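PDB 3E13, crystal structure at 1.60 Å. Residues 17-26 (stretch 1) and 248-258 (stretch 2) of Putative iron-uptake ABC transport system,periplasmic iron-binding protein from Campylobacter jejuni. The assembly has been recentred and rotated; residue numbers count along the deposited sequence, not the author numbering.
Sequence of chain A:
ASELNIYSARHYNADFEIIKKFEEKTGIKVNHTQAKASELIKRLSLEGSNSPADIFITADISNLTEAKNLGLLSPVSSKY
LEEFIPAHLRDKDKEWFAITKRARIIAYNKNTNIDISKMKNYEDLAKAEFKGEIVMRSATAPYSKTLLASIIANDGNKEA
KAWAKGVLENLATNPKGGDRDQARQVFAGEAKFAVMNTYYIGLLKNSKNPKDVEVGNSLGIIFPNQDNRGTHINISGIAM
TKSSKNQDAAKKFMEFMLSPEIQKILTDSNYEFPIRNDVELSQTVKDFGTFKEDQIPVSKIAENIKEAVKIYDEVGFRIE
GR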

# COMPACT_ATOMS: atom_id res chain seq x y z
N GLU A 17 -1.23 18.26 -4.14
CA GLU A 17 -1.25 18.80 -5.50
C GLU A 17 -2.51 18.30 -6.23
O GLU A 17 -3.18 19.06 -6.98
N ILE A 18 -2.78 16.99 -6.10
CA ILE A 18 -3.92 16.39 -6.79
C ILE A 18 -5.22 17.03 -6.34
O ILE A 18 -6.08 17.34 -7.14
N ILE A 19 -5.34 17.28 -5.04
CA ILE A 19 -6.54 17.82 -4.50
C ILE A 19 -6.72 19.26 -5.00
O ILE A 19 -7.82 19.64 -5.37
N LYS A 20 -5.65 20.03 -5.04
CA LYS A 20 -5.69 21.41 -5.54
C LYS A 20 -6.14 21.43 -6.97
O LYS A 20 -7.02 22.24 -7.36
N LYS A 21 -5.64 20.48 -7.75
CA LYS A 21 -6.09 20.39 -9.13
C LYS A 21 -7.57 20.08 -9.24
O LYS A 21 -8.23 20.63 -10.11
N PHE A 22 -8.12 19.24 -8.35
CA PHE A 22 -9.56 18.97 -8.37
C PHE A 22 -10.37 20.24 -8.05
O PHE A 22 -11.41 20.52 -8.69
N GLU A 23 -9.91 20.96 -7.04
CA GLU A 23 -10.57 22.18 -6.57
C GLU A 23 -10.57 23.19 -7.69
O GLU A 23 -11.62 23.81 -7.98
N GLU A 24 -9.42 23.32 -8.35
CA GLU A 24 -9.30 24.26 -9.46
C GLU A 24 -10.21 23.89 -10.62
O GLU A 24 -10.84 24.78 -11.20
N LYS A 25 -10.29 22.61 -10.94
CA LYS A 25 -11.11 22.11 -12.06
C LYS A 25 -12.61 22.28 -11.81
O LYS A 25 -13.35 22.75 -12.69
N THR A 26 -13.06 21.95 -10.60
CA THR A 26 -14.47 21.82 -10.33
C THR A 26 -15.13 22.93 -9.51
O THR A 26 -16.37 23.01 -9.47
N ASP A 248 -22.47 13.41 -5.79
CA ASP A 248 -22.02 13.81 -7.14
C ASP A 248 -20.52 14.20 -7.11
O ASP A 248 -19.71 13.81 -7.96
N ALA A 249 -20.14 15.00 -6.13
CA ALA A 249 -18.77 15.41 -5.97
C ALA A 249 -17.88 14.19 -5.69
O ALA A 249 -16.77 14.11 -6.17
N ALA A 250 -18.37 13.23 -4.92
CA ALA A 250 -17.61 12.07 -4.57
C ALA A 250 -17.27 11.25 -5.84
O ALA A 250 -16.13 10.88 -6.04
N LYS A 251 -18.27 11.06 -6.67
CA LYS A 251 -18.13 10.30 -7.90
C LYS A 251 -17.19 11.03 -8.84
O LYS A 251 -16.33 10.40 -9.49
N LYS A 252 -17.31 12.36 -8.90
CA LYS A 252 -16.43 13.18 -9.73
C LYS A 252 -14.98 13.04 -9.28
O LYS A 252 -14.05 12.91 -10.11
N PHE A 253 -14.78 13.03 -7.98
CA PHE A 253 -13.45 12.88 -7.43
C PHE A 253 -12.85 11.51 -7.74
O PHE A 253 -11.66 11.43 -8.08
N MET A 254 -13.65 10.45 -7.59
CA MET A 254 -13.21 9.09 -7.85
C MET A 254 -12.75 9.00 -9.34
O MET A 254 -11.66 8.49 -9.63
N GLU A 255 -13.57 9.56 -10.24
CA GLU A 255 -13.22 9.55 -11.67
C GLU A 255 -11.97 10.38 -11.94
O GLU A 255 -11.11 9.97 -12.73
N PHE A 256 -11.85 11.51 -11.27
CA PHE A 256 -10.70 12.39 -11.43
C PHE A 256 -9.40 11.64 -11.05
O PHE A 256 -8.36 11.82 -11.69
N MET A 257 -9.45 10.78 -10.04
CA MET A 257 -8.27 10.03 -9.63
C MET A 257 -7.78 9.06 -10.71
O MET A 257 -6.61 8.71 -10.71
N LEU A 258 -8.65 8.67 -11.64
CA LEU A 258 -8.25 7.79 -12.76
C LEU A 258 -8.02 8.57 -14.04
O LEU A 258 -7.85 7.95 -15.10

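Two helical segments far apart in sequence, one running through residues 17-26 and one entering the second stretch at Asp248, cross at 124° with their axes 11.1 Å apart at closest approach, and the contact between them is built on three phenylalanines. No hydrogen bond or salt bridge joins the stretches; the 458 Å² they bury together is held by apolar and aromatic packing. Phe256 and Phe22 cover the most surface, 106 and 104 Å², followed by Phe253 with 62 Å². All three have chi1 in the t well, with chi2 between 73° and 82°.

Phe22 points toward the second helix at the place where the backbones come near, its CA 7.3 Å from CA of Phe253. Its ring enters a hole formed by Ala249, Lys252, Phe253 and Phe256. Phe253, whose CA-to-CB bond runs sideways, presents its ring edge to the Phe22 face: the centroids are 5.0 Å apart, the planes meet at 81°, and Phe253 CD1 lies 3.6 Å from Phe22 CG. Phe253 CB adds a CH-pi contact over the Phe22 ring, 4.3 Å from its centroid. The far end of the Phe22 ring reaches backbone, with CE1 3.6 Å from Phe253 CA and CZ 4.0 Å from Ala249 O. Ala249 CB comes no nearer than 5.3 Å, to Phe22 CZ.

Phe256 returns the arrangement, pointing toward the first helix and sitting among Ile18, Lys21, Phe22 and Lys25. Here Phe22 supplies the edge and Phe256 the face, with centroids 5.3 Å apart and planes at 62°, so Phe22 is face to one phenylalanine and edge to the other. Phe256 CE2 packs 3.6 Å from Phe22 CB. The edge of the Phe256 ring also meets the backbone, CE2 lying 3.5 Å from Ile18 O; that carbonyl accepts the helical hydrogen bond from Phe22 N at 3.0 Å. Lys25, extended with all four chi angles t, lays its aliphatic chain by the ring, CD 3.7 Å from Phe256 CE1. Lys21 contributes CB, 4.0 Å from Phe256 CZ, while the end of its side chain leads away.

Ile18 (m, t) and Met257 (m, m, m) extend the apolar contact beyond Phe256. Both CA-to-CB bonds run sideways, but the methionine's end comes nearer and places SD 3.7 Å from Ile18 CG2. Ile19 (m, t) makes a looser contact through CG1, 4.4 Å from Phe253 CE1.

Two polar side chains, Lys252 and Thr26, find partners within their own stretch; Glu23 OE1 is hydrogen-bonded elsewhere in the structure. Lys252 points toward the first helix at CB, which lies 4.3 Å from Phe22 CE1, but its end leads away: NZ forms a salt bridge with Asp248 OD1 at 2.9 Å and a weak hydrogen bond to Asp248 OD2 at 3.1 Å. Thr26, chi1 p, turns OG1 back to donate to Phe22 O at 2.7 Å. Lys20, Glu23, Ala250 and Met254 point away from the opposing helix and make no contact with it.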

# COMPACT_ATOMS: atom_id res chain seq x y z
CB GLU A 17 0.01 18.43 -6.31
CG GLU A 17 -0.14 18.74 -7.82
CD GLU A 17 1.06 18.48 -8.75
OE1 GLU A 17 1.91 17.63 -8.47
OE2 GLU A 17 1.12 19.14 -9.82
CB ILE A 18 -3.92 14.82 -6.56
CG1 ILE A 18 -2.68 14.23 -7.26
CG2 ILE A 18 -5.25 14.22 -6.93
CD1 ILE A 18 -2.45 12.79 -6.99
CB ILE A 19 -6.54 17.69 -2.96
CG1 ILE A 19 -6.81 16.20 -2.57
CG2 ILE A 19 -7.55 18.65 -2.35
CD1 ILE A 19 -6.39 15.87 -1.16
CB LYS A 20 -4.31 22.05 -5.45
CG LYS A 20 -3.96 22.61 -4.11
CD LYS A 20 -2.81 23.63 -4.26
CE LYS A 20 -1.67 23.37 -3.29
NZ LYS A 20 -0.76 24.54 -3.24
CB LYS A 21 -5.25 19.41 -9.89
CG LYS A 21 -3.86 19.93 -10.14
CD LYS A 21 -3.01 18.89 -10.76
CE LYS A 21 -2.87 19.11 -12.19
NZ LYS A 21 -2.18 20.44 -12.55
CB PHE A 22 -9.88 17.84 -7.37
CG PHE A 22 -11.32 17.44 -7.33
CD1 PHE A 22 -11.86 16.68 -8.34
CD2 PHE A 22 -12.15 17.89 -6.29
CE1 PHE A 22 -13.18 16.33 -8.34
CE2 PHE A 22 -13.47 17.54 -6.27
CZ PHE A 22 -13.99 16.77 -7.26
CB GLU A 23 -9.89 22.73 -5.35
CG GLU A 23 -10.09 21.88 -4.10
CD GLU A 23 -9.37 22.38 -2.87
OE1 GLU A 23 -9.92 22.21 -1.76
OE2 GLU A 23 -8.22 22.89 -2.96
CB GLU A 24 -7.87 24.36 -9.95
CG GLU A 24 -6.92 24.86 -8.89
CD GLU A 24 -5.44 24.63 -9.24
OE1 GLU A 24 -4.61 25.25 -8.54
OE2 GLU A 24 -5.08 23.84 -10.17
CB LYS A 25 -10.77 20.64 -12.40
CG LYS A 25 -11.60 20.03 -13.54
CD LYS A 25 -11.36 18.54 -13.77
CE LYS A 25 -12.04 18.04 -15.10
NZ LYS A 25 -12.19 16.52 -15.22
CB THR A 26 -14.73 20.51 -9.55
OG1 THR A 26 -14.07 20.59 -8.28
CG2 THR A 26 -14.09 19.28 -10.25
CB ASP A 248 -22.88 14.95 -7.67
CG ASP A 248 -22.52 15.34 -9.10
OD1 ASP A 248 -22.04 16.45 -9.30
OD2 ASP A 248 -22.63 14.53 -10.04
CB ALA A 249 -18.67 16.41 -4.82
CB ALA A 250 -18.35 11.23 -3.56
CB LYS A 251 -19.50 9.98 -8.52
CG LYS A 251 -20.34 9.09 -7.64
CD LYS A 251 -21.71 8.79 -8.18
CE LYS A 251 -22.58 8.20 -7.09
NZ LYS A 251 -24.03 8.08 -7.60
CB LYS A 252 -16.86 14.65 -9.66
CG LYS A 252 -18.03 14.99 -10.56
CD LYS A 252 -18.32 16.51 -10.49
CE LYS A 252 -19.30 16.94 -11.59
NZ LYS A 252 -20.44 15.90 -11.70
CB PHE A 253 -13.41 13.15 -5.89
CG PHE A 253 -12.05 13.20 -5.36
CD1 PHE A 253 -11.29 14.35 -5.45
CD2 PHE A 253 -11.47 12.07 -4.81
CE1 PHE A 253 -9.96 14.38 -5.00
CE2 PHE A 253 -10.16 12.09 -4.36
CZ PHE A 253 -9.42 13.24 -4.46
CB MET A 254 -14.34 8.13 -7.51
CG MET A 254 -14.58 8.02 -6.02
SD MET A 254 -16.10 7.19 -5.62
CE MET A 254 -15.65 5.50 -5.88
CB GLU A 255 -14.41 10.01 -12.52
CG GLU A 255 -15.55 9.01 -12.48
CD GLU A 255 -16.78 9.42 -13.25
OE1 GLU A 255 -16.84 10.59 -13.79
OE2 GLU A 255 -17.68 8.57 -13.40
CB PHE A 256 -10.93 13.62 -10.55
CG PHE A 256 -9.87 14.68 -10.68
CD1 PHE A 256 -9.80 15.47 -11.82
CD2 PHE A 256 -8.96 14.90 -9.65
CE1 PHE A 256 -8.84 16.49 -11.93
CE2 PHE A 256 -7.98 15.93 -9.78
CZ PHE A 256 -7.94 16.69 -10.93
CB MET A 257 -8.53 9.25 -8.36
CG MET A 257 -8.69 10.10 -7.07
SD MET A 257 -7.41 11.28 -6.80
CE MET A 257 -6.03 10.20 -6.68
CB LEU A 258 -9.28 6.65 -12.95
CG LEU A 258 -9.04 5.35 -12.19
CD1 LEU A 258 -7.81 4.62 -12.68
CD2 LEU A 258 -9.00 5.63 -10.69